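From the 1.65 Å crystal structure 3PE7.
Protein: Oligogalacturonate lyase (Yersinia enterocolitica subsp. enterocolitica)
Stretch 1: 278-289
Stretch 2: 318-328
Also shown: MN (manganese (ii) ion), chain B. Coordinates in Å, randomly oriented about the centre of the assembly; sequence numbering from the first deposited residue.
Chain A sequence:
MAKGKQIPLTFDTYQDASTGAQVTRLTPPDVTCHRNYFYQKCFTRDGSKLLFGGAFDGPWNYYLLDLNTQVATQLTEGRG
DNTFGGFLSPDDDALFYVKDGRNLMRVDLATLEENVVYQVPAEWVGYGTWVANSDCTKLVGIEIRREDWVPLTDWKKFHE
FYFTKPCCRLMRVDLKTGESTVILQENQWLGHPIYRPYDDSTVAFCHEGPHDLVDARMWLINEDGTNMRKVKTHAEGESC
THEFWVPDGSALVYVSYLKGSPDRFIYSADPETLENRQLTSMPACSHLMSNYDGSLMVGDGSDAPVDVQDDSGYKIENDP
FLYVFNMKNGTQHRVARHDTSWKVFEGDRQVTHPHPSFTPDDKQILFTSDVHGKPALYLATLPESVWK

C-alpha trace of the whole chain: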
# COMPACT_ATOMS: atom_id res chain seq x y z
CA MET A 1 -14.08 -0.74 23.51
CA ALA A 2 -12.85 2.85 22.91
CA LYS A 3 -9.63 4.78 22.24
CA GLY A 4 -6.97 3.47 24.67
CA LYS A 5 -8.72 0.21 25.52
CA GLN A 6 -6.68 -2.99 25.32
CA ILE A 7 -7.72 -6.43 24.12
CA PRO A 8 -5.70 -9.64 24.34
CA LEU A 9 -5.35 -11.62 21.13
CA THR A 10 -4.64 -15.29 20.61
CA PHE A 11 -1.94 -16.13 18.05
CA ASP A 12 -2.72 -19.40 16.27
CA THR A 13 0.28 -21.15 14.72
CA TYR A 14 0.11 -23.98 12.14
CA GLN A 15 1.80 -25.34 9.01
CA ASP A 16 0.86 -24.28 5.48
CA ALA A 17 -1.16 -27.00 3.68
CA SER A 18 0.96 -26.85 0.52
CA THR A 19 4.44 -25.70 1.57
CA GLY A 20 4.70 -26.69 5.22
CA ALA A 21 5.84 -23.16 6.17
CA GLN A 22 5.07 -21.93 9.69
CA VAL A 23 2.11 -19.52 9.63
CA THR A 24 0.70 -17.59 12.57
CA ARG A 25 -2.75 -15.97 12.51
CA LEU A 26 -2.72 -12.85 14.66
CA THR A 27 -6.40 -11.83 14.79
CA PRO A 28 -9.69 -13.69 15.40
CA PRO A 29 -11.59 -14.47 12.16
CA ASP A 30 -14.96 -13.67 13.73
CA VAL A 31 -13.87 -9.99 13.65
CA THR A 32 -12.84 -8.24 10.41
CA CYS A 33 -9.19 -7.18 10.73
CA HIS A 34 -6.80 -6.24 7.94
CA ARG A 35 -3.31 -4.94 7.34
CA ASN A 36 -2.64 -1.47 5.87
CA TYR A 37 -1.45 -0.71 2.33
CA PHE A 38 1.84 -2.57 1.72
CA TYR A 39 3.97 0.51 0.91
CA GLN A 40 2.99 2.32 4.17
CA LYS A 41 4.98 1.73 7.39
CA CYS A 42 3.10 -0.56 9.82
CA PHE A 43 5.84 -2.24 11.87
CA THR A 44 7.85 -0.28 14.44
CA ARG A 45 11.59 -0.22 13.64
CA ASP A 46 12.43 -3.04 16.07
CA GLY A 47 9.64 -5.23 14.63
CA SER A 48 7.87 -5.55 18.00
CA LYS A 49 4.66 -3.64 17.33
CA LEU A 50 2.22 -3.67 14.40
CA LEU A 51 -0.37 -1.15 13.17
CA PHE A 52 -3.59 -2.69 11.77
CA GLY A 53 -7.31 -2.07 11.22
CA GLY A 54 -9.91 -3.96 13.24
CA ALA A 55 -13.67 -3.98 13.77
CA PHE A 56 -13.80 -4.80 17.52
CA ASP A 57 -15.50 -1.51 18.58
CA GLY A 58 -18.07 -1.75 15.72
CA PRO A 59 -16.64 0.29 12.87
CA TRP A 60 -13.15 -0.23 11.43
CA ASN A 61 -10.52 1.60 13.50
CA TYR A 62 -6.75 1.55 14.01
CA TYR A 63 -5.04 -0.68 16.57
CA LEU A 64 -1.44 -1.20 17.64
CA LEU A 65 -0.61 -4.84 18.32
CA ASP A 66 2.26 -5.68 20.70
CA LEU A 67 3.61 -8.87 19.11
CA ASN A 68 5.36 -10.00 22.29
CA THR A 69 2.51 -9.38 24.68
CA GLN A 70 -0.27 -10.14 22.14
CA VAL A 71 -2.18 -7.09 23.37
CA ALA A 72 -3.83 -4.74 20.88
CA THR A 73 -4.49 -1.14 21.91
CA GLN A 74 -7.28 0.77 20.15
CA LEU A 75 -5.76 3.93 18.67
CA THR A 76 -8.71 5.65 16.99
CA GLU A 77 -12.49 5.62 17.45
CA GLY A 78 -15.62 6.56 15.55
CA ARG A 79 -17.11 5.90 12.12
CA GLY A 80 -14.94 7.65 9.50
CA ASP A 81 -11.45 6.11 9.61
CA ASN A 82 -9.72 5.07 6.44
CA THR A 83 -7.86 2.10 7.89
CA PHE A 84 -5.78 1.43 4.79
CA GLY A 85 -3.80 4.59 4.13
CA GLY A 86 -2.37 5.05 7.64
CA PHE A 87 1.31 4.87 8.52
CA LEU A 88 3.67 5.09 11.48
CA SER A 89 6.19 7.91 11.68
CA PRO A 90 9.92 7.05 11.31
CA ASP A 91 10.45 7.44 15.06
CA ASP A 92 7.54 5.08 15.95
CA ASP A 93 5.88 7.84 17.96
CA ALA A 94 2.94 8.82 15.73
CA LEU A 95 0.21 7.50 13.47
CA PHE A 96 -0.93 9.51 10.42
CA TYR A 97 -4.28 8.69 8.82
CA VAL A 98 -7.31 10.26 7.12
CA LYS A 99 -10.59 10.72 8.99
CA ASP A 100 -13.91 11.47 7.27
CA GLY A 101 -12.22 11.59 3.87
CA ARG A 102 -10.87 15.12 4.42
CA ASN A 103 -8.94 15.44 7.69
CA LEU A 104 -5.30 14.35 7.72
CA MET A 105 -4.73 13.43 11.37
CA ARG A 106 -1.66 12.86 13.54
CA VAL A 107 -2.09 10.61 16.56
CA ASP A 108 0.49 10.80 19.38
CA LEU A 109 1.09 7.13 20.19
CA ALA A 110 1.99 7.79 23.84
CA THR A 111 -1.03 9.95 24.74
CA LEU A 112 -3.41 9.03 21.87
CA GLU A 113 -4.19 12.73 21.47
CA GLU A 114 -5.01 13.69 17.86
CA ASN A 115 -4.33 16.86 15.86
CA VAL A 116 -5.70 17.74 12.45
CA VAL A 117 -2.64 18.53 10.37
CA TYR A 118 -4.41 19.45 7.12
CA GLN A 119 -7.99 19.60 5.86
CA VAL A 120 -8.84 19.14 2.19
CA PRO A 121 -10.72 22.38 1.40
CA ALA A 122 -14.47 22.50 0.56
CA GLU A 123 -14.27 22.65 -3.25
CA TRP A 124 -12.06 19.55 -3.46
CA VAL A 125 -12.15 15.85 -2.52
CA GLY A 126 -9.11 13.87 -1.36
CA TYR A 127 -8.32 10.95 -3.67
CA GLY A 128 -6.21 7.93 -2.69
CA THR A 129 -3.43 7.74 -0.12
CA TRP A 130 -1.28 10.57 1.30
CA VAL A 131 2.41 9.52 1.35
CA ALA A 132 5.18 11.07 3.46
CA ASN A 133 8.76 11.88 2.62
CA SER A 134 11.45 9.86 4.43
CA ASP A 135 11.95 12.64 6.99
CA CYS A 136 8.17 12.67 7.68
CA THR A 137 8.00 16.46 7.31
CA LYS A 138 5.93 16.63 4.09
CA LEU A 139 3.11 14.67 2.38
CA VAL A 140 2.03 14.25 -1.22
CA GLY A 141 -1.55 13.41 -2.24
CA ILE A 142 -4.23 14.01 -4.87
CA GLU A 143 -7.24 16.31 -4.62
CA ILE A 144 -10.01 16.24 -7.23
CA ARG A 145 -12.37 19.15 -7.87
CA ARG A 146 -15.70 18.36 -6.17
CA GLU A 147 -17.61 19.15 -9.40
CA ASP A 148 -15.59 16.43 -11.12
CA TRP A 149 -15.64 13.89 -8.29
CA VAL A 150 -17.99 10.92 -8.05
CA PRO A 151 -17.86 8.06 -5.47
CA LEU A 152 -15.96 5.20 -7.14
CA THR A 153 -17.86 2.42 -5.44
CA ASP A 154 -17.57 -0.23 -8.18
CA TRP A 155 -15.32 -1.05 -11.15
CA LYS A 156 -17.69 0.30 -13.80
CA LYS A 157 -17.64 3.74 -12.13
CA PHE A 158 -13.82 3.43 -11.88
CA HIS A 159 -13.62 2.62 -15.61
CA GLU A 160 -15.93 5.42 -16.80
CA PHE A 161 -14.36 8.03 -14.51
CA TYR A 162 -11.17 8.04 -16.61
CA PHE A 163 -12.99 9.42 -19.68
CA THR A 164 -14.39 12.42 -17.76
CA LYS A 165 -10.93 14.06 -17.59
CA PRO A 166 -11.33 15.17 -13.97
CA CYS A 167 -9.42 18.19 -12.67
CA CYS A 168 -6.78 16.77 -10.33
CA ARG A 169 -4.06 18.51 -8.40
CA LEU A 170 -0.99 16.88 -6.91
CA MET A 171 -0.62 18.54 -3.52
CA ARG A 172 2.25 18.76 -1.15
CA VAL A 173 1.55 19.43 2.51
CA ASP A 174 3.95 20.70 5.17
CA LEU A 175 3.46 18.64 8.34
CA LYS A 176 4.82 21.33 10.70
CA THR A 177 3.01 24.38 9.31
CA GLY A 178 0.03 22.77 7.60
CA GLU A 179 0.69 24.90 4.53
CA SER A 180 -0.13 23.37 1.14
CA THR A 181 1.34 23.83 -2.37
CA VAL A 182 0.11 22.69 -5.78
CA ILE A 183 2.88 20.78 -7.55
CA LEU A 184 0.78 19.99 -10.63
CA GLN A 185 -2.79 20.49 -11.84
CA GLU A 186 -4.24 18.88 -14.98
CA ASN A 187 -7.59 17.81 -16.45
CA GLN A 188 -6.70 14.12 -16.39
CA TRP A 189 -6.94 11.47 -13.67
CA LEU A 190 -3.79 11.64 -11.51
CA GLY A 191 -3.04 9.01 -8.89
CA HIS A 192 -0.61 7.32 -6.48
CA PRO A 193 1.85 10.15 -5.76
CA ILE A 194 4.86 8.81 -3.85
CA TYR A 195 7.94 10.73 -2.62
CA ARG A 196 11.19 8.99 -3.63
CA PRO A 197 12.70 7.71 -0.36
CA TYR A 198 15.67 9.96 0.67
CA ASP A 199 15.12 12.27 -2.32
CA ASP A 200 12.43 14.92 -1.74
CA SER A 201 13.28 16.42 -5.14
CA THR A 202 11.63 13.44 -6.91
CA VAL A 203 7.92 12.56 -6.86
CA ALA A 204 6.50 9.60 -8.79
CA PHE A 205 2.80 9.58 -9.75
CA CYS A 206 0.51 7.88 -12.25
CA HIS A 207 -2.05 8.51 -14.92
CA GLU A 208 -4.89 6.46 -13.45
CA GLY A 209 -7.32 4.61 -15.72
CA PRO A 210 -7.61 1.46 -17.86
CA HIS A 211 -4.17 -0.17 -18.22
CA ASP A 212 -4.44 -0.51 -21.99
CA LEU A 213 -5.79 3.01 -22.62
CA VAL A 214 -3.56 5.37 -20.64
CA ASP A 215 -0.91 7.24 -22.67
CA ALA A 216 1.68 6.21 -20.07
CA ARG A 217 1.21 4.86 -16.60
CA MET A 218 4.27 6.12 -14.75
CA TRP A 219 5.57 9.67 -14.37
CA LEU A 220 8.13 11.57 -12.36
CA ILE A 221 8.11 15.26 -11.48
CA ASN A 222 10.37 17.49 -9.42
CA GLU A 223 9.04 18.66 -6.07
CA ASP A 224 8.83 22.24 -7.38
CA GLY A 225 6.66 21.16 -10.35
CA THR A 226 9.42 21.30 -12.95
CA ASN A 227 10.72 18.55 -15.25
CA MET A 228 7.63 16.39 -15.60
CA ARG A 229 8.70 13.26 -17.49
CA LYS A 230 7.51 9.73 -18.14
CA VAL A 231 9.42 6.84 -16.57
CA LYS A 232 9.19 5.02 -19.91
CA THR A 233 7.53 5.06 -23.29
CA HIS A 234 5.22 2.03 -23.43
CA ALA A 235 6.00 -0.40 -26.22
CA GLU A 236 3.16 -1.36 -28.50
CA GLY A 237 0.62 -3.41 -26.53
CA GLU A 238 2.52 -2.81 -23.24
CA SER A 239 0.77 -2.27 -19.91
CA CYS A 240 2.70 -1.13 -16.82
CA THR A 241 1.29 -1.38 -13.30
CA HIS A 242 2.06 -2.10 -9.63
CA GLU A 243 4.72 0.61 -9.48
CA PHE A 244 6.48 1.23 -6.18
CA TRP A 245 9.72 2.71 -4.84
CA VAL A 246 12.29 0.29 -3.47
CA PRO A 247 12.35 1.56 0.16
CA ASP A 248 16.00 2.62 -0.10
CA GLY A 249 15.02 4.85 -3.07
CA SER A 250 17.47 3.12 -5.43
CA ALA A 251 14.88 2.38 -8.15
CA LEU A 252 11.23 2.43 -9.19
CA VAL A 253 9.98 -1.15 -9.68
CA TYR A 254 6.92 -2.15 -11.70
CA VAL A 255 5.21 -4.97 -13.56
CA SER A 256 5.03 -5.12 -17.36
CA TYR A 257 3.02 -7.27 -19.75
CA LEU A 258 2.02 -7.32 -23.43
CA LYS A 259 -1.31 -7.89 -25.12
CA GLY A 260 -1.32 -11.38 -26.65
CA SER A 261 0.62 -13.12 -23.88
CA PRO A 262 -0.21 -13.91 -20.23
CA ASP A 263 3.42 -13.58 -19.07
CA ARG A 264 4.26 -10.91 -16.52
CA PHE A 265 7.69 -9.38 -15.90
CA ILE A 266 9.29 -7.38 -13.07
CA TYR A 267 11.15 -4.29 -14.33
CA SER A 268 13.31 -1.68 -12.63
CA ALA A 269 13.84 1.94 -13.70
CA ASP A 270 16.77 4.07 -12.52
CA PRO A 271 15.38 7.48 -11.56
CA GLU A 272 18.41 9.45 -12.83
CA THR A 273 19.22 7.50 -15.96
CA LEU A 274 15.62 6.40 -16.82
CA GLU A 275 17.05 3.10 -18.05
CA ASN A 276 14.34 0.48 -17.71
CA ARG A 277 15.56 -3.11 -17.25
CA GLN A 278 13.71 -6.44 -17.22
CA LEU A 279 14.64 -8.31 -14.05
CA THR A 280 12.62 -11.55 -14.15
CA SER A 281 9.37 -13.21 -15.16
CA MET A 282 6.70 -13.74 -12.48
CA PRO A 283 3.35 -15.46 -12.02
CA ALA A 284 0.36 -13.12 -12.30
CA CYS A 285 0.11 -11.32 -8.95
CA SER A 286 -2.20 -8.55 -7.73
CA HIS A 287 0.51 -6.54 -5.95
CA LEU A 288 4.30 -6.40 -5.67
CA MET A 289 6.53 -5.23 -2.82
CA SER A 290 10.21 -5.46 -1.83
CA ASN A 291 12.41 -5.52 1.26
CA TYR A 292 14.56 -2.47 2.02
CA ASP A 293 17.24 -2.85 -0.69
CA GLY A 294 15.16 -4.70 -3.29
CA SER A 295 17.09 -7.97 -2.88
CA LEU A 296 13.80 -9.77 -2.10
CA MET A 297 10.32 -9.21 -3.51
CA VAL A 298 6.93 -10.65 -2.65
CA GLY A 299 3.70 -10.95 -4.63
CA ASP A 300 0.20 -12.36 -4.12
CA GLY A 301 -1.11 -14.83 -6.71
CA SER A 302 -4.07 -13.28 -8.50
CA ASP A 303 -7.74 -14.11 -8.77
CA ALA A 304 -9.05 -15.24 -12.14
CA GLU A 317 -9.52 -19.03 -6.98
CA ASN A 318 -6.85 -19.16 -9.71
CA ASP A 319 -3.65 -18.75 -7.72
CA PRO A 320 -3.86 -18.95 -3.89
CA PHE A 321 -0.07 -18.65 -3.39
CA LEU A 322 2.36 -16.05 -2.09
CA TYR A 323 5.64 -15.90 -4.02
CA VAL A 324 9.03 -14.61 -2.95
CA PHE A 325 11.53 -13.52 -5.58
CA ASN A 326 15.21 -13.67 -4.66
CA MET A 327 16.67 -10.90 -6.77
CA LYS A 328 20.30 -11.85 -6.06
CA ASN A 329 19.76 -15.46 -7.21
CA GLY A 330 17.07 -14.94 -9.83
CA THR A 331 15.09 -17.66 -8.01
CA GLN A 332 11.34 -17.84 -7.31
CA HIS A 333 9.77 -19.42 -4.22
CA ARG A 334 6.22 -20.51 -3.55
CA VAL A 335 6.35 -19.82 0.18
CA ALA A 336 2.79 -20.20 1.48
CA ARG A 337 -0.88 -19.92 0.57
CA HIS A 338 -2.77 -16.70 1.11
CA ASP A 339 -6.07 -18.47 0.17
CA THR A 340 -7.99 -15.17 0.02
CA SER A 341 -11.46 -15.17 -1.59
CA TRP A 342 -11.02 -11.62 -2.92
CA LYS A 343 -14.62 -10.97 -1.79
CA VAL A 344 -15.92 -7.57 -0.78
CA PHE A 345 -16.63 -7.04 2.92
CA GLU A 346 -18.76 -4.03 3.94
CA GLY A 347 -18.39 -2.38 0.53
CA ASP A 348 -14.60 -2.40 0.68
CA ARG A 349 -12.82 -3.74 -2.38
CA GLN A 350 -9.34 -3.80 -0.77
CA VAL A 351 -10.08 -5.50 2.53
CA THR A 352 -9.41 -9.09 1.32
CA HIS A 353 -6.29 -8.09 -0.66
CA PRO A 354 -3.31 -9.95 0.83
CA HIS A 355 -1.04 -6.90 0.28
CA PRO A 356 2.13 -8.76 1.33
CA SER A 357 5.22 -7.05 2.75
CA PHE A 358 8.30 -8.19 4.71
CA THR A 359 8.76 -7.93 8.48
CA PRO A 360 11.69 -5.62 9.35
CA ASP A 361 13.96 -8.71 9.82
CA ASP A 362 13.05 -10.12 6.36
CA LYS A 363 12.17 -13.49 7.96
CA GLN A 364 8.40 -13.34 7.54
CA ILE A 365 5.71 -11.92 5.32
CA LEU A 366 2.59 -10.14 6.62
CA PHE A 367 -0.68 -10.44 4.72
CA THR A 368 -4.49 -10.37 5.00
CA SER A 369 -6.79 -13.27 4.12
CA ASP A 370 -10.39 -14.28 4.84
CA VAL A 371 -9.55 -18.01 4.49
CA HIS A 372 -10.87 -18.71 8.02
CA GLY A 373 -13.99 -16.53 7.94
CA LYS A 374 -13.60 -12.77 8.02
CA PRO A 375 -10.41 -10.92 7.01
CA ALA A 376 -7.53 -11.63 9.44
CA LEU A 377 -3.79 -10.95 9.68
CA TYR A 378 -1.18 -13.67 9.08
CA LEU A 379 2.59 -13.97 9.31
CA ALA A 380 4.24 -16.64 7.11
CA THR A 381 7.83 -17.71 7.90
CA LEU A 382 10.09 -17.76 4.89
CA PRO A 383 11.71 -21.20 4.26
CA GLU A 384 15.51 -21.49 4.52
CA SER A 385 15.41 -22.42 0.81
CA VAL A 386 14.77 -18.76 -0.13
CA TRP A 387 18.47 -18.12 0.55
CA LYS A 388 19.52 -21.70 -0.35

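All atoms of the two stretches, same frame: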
# COMPACT_ATOMS: atom_id res chain seq x y z
N GLN A 278 14.49 -5.26 -17.58
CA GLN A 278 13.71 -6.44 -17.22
C GLN A 278 14.51 -7.29 -16.25
O GLN A 278 15.64 -7.71 -16.54
CB GLN A 278 13.36 -7.25 -18.47
CG GLN A 278 12.47 -8.44 -18.19
CD GLN A 278 12.15 -9.24 -19.45
OE1 GLN A 278 11.49 -8.75 -20.35
NE2 GLN A 278 12.62 -10.47 -19.49
N LEU A 279 13.93 -7.56 -15.08
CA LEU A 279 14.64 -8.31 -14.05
C LEU A 279 14.34 -9.80 -14.11
O LEU A 279 15.26 -10.62 -14.07
CB LEU A 279 14.34 -7.73 -12.66
CG LEU A 279 14.62 -6.23 -12.48
CD1 LEU A 279 14.29 -5.80 -11.05
CD2 LEU A 279 16.09 -5.89 -12.83
N THR A 280 13.05 -10.14 -14.20
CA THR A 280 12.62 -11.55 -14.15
C THR A 280 11.16 -11.69 -14.55
O THR A 280 10.40 -10.72 -14.56
CB THR A 280 12.86 -12.19 -12.74
OG1 THR A 280 12.58 -13.59 -12.81
CG2 THR A 280 11.96 -11.54 -11.66
N SER A 281 10.77 -12.91 -14.90
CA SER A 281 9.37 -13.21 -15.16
C SER A 281 8.73 -13.50 -13.81
O SER A 281 9.43 -13.77 -12.83
CB SER A 281 9.26 -14.42 -16.09
OG SER A 281 9.90 -15.53 -15.50
N MET A 282 7.40 -13.42 -13.73
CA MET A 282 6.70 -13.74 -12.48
C MET A 282 5.32 -14.34 -12.80
O MET A 282 4.78 -14.09 -13.88
CB MET A 282 6.52 -12.46 -11.65
CG MET A 282 5.63 -11.44 -12.31
SD MET A 282 5.33 -9.93 -11.36
CE MET A 282 4.80 -10.54 -9.76
N PRO A 283 4.76 -15.12 -11.87
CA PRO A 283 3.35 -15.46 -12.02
C PRO A 283 2.50 -14.21 -11.87
O PRO A 283 2.93 -13.21 -11.26
CB PRO A 283 3.06 -16.40 -10.83
CG PRO A 283 4.32 -16.63 -10.15
CD PRO A 283 5.30 -15.58 -10.58
N ALA A 284 1.29 -14.25 -12.42
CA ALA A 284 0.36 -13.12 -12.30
C ALA A 284 0.02 -12.90 -10.83
O ALA A 284 -0.56 -13.77 -10.19
CB ALA A 284 -0.91 -13.40 -13.09
N CYS A 285 0.40 -11.72 -10.33
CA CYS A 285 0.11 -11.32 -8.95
C CYS A 285 -0.65 -10.00 -8.93
O CYS A 285 -0.60 -9.24 -9.89
CB CYS A 285 1.42 -11.19 -8.16
SG CYS A 285 2.27 -12.75 -7.84
N SER A 286 -1.34 -9.73 -7.83
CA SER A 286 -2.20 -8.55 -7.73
C SER A 286 -1.46 -7.33 -7.21
O SER A 286 -1.92 -6.22 -7.38
CB SER A 286 -3.42 -8.87 -6.86
OG SER A 286 -4.29 -9.75 -7.58
N HIS A 287 -0.33 -7.58 -6.55
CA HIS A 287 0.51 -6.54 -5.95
C HIS A 287 1.96 -7.03 -5.98
O HIS A 287 2.23 -8.22 -6.20
CB HIS A 287 0.09 -6.27 -4.50
CG HIS A 287 -1.37 -6.02 -4.35
ND1 HIS A 287 -2.28 -7.02 -4.10
CD2 HIS A 287 -2.08 -4.87 -4.45
CE1 HIS A 287 -3.49 -6.50 -4.03
NE2 HIS A 287 -3.40 -5.20 -4.24
N LEU A 288 2.88 -6.08 -5.81
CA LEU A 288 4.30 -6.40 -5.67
C LEU A 288 4.93 -5.47 -4.64
O LEU A 288 4.60 -4.27 -4.56
CB LEU A 288 5.00 -6.25 -7.03
CG LEU A 288 6.43 -6.77 -7.16
CD1 LEU A 288 6.52 -8.29 -6.87
CD2 LEU A 288 6.95 -6.46 -8.57
N MET A 289 5.83 -6.02 -3.83
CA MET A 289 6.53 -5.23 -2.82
C MET A 289 7.92 -5.82 -2.59
O MET A 289 8.14 -7.01 -2.84
CB MET A 289 5.71 -5.22 -1.51
CG MET A 289 6.22 -4.28 -0.42
SD MET A 289 6.73 -2.65 -1.02
CE MET A 289 7.41 -1.96 0.49
N ASN A 318 -7.85 -18.68 -8.74
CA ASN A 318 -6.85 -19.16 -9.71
C ASN A 318 -5.49 -19.51 -9.08
O ASN A 318 -4.92 -20.60 -9.33
CB ASN A 318 -6.65 -18.16 -10.85
CG ASN A 318 -5.77 -18.70 -11.99
OD1 ASN A 318 -4.98 -17.96 -12.59
ND2 ASN A 318 -5.91 -19.99 -12.30
N ASP A 319 -4.97 -18.58 -8.28
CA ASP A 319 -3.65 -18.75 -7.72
C ASP A 319 -3.67 -18.31 -6.26
O ASP A 319 -3.64 -17.11 -5.99
CB ASP A 319 -2.62 -17.92 -8.50
CG ASP A 319 -1.18 -18.27 -8.15
OD1 ASP A 319 -0.26 -17.99 -8.95
OD2 ASP A 319 -0.95 -18.87 -7.09
N PRO A 320 -3.72 -19.27 -5.32
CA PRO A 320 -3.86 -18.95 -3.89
C PRO A 320 -2.49 -18.66 -3.19
O PRO A 320 -2.44 -18.48 -1.96
CB PRO A 320 -4.48 -20.24 -3.32
CG PRO A 320 -3.84 -21.33 -4.14
CD PRO A 320 -3.77 -20.73 -5.56
N PHE A 321 -1.41 -18.67 -3.97
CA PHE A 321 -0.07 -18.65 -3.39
C PHE A 321 0.56 -17.28 -3.24
O PHE A 321 0.24 -16.35 -4.01
CB PHE A 321 0.88 -19.56 -4.20
CG PHE A 321 0.49 -21.00 -4.15
CD1 PHE A 321 -0.17 -21.58 -5.23
CD2 PHE A 321 0.74 -21.76 -3.00
CE1 PHE A 321 -0.57 -22.94 -5.19
CE2 PHE A 321 0.34 -23.12 -2.94
CZ PHE A 321 -0.31 -23.70 -4.04
N LEU A 322 1.43 -17.17 -2.24
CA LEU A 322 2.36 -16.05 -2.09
C LEU A 322 3.72 -16.48 -2.62
O LEU A 322 4.20 -17.57 -2.29
CB LEU A 322 2.48 -15.65 -0.61
CG LEU A 322 1.19 -15.06 -0.03
CD1 LEU A 322 1.08 -15.31 1.46
CD2 LEU A 322 1.05 -13.56 -0.32
N TYR A 323 4.35 -15.60 -3.41
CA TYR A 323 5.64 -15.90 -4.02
C TYR A 323 6.70 -14.95 -3.52
O TYR A 323 6.45 -13.76 -3.38
CB TYR A 323 5.57 -15.74 -5.54
CG TYR A 323 4.59 -16.68 -6.19
CD1 TYR A 323 4.95 -18.00 -6.49
CD2 TYR A 323 3.30 -16.25 -6.48
CE1 TYR A 323 4.04 -18.88 -7.07
CE2 TYR A 323 2.37 -17.12 -7.09
CZ TYR A 323 2.75 -18.43 -7.37
OH TYR A 323 1.84 -19.28 -7.94
N VAL A 324 7.90 -15.48 -3.28
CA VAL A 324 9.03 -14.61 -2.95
C VAL A 324 10.06 -14.74 -4.06
O VAL A 324 10.37 -15.86 -4.51
CB VAL A 324 9.67 -14.93 -1.56
CG1 VAL A 324 11.05 -14.25 -1.41
CG2 VAL A 324 8.75 -14.48 -0.45
N PHE A 325 10.56 -13.59 -4.50
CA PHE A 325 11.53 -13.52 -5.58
C PHE A 325 12.86 -13.11 -5.00
O PHE A 325 12.97 -12.04 -4.40
CB PHE A 325 11.08 -12.52 -6.65
CG PHE A 325 9.68 -12.76 -7.14
CD1 PHE A 325 9.44 -13.64 -8.19
CD2 PHE A 325 8.61 -12.13 -6.53
CE1 PHE A 325 8.14 -13.88 -8.62
CE2 PHE A 325 7.30 -12.37 -6.96
CZ PHE A 325 7.06 -13.24 -8.00
N ASN A 326 13.86 -13.99 -5.12
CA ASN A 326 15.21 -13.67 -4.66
C ASN A 326 15.95 -13.01 -5.82
O ASN A 326 16.28 -13.64 -6.83
CB ASN A 326 15.93 -14.93 -4.15
CG ASN A 326 17.31 -14.64 -3.59
OD1 ASN A 326 18.03 -13.76 -4.06
ND2 ASN A 326 17.71 -15.42 -2.58
N MET A 327 16.17 -11.70 -5.67
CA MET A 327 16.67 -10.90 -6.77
C MET A 327 18.19 -11.01 -6.92
O MET A 327 18.75 -10.52 -7.89
CB MET A 327 16.23 -9.44 -6.62
CG MET A 327 14.72 -9.23 -6.35
SD MET A 327 13.60 -9.96 -7.57
CE MET A 327 14.03 -8.97 -9.02
N LYS A 328 18.86 -11.63 -5.96
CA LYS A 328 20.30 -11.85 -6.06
C LYS A 328 20.58 -13.10 -6.89
O LYS A 328 21.54 -13.14 -7.68
CB LYS A 328 20.93 -11.99 -4.68
CG LYS A 328 21.12 -10.70 -3.93
CD LYS A 328 21.76 -10.98 -2.58
CE LYS A 328 21.86 -9.72 -1.73
NZ LYS A 328 22.32 -10.07 -0.36
MN MN B . -4.90 -3.95 -3.36
O HOH W 1 -0.96 -16.39 -10.82

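The contact between the two stretches is made by side chains, with no direct hydrogen bond from one to the other, and it buries about 400 Å² in total. Its apolar centre is formed by Phe 325 and Tyr 323, which alternate with Val 324 along the strand 321-326 and therefore both direct their CA-to-CB bonds toward the first stretch. Phe 325, in the m rotamer, contributes the largest covered area. Phe 325 CE1 lies 3.7 Å from Met 282 CB and 3.8 Å from Pro 283 CD, the proline meeting the ring at its edge, while Leu 288 CD1 approaches Phe 325 CE2 at 4.2 Å. The CA-to-CB bond of Leu 288 points sideways, but the end of its side chain comes nearer. Met 282, Cys 285, Leu 288, Tyr 323 and Phe 325 are all buried, and the apolar Met 282 and Leu 288 suit packing against the Phe 325 ring.

Pro 283 joins the two aromatic residues. Pro 283 CG sits 3.6 Å from the centroid of the Tyr 323 ring (atoms CG to CZ), only 8° off the ring normal, a CH-pi contact for which the compact, puckered proline ring, with its CG methylene presented to the ring face, is well suited. Cys 285 SG packs obliquely against the same ring, 3.9 Å from Tyr 323 CD2.

Toward one end, Met 327 extends the apolar surface. Its side chain, m at all three chi angles, starts sideways yet brings Met 327 CE to 3.8 Å from Leu 279 CD1 and 4.2 Å from Thr 280 CG2; the flexible thioether thus packs near the start of the first stretch.

At the other end the contact becomes polar. Within the second stretch, Tyr 323 OH donates a 2.7 Å hydrogen bond to Asp 319 OD1, and Asp 319 OD2 accepts one from Phe 321 N at 3.2 Å, helping to fix the carboxylate. Water 1 bridges the stretches, lying 2.6 Å from Asp 319 OD1 and 2.7 Å from Ala 284 O.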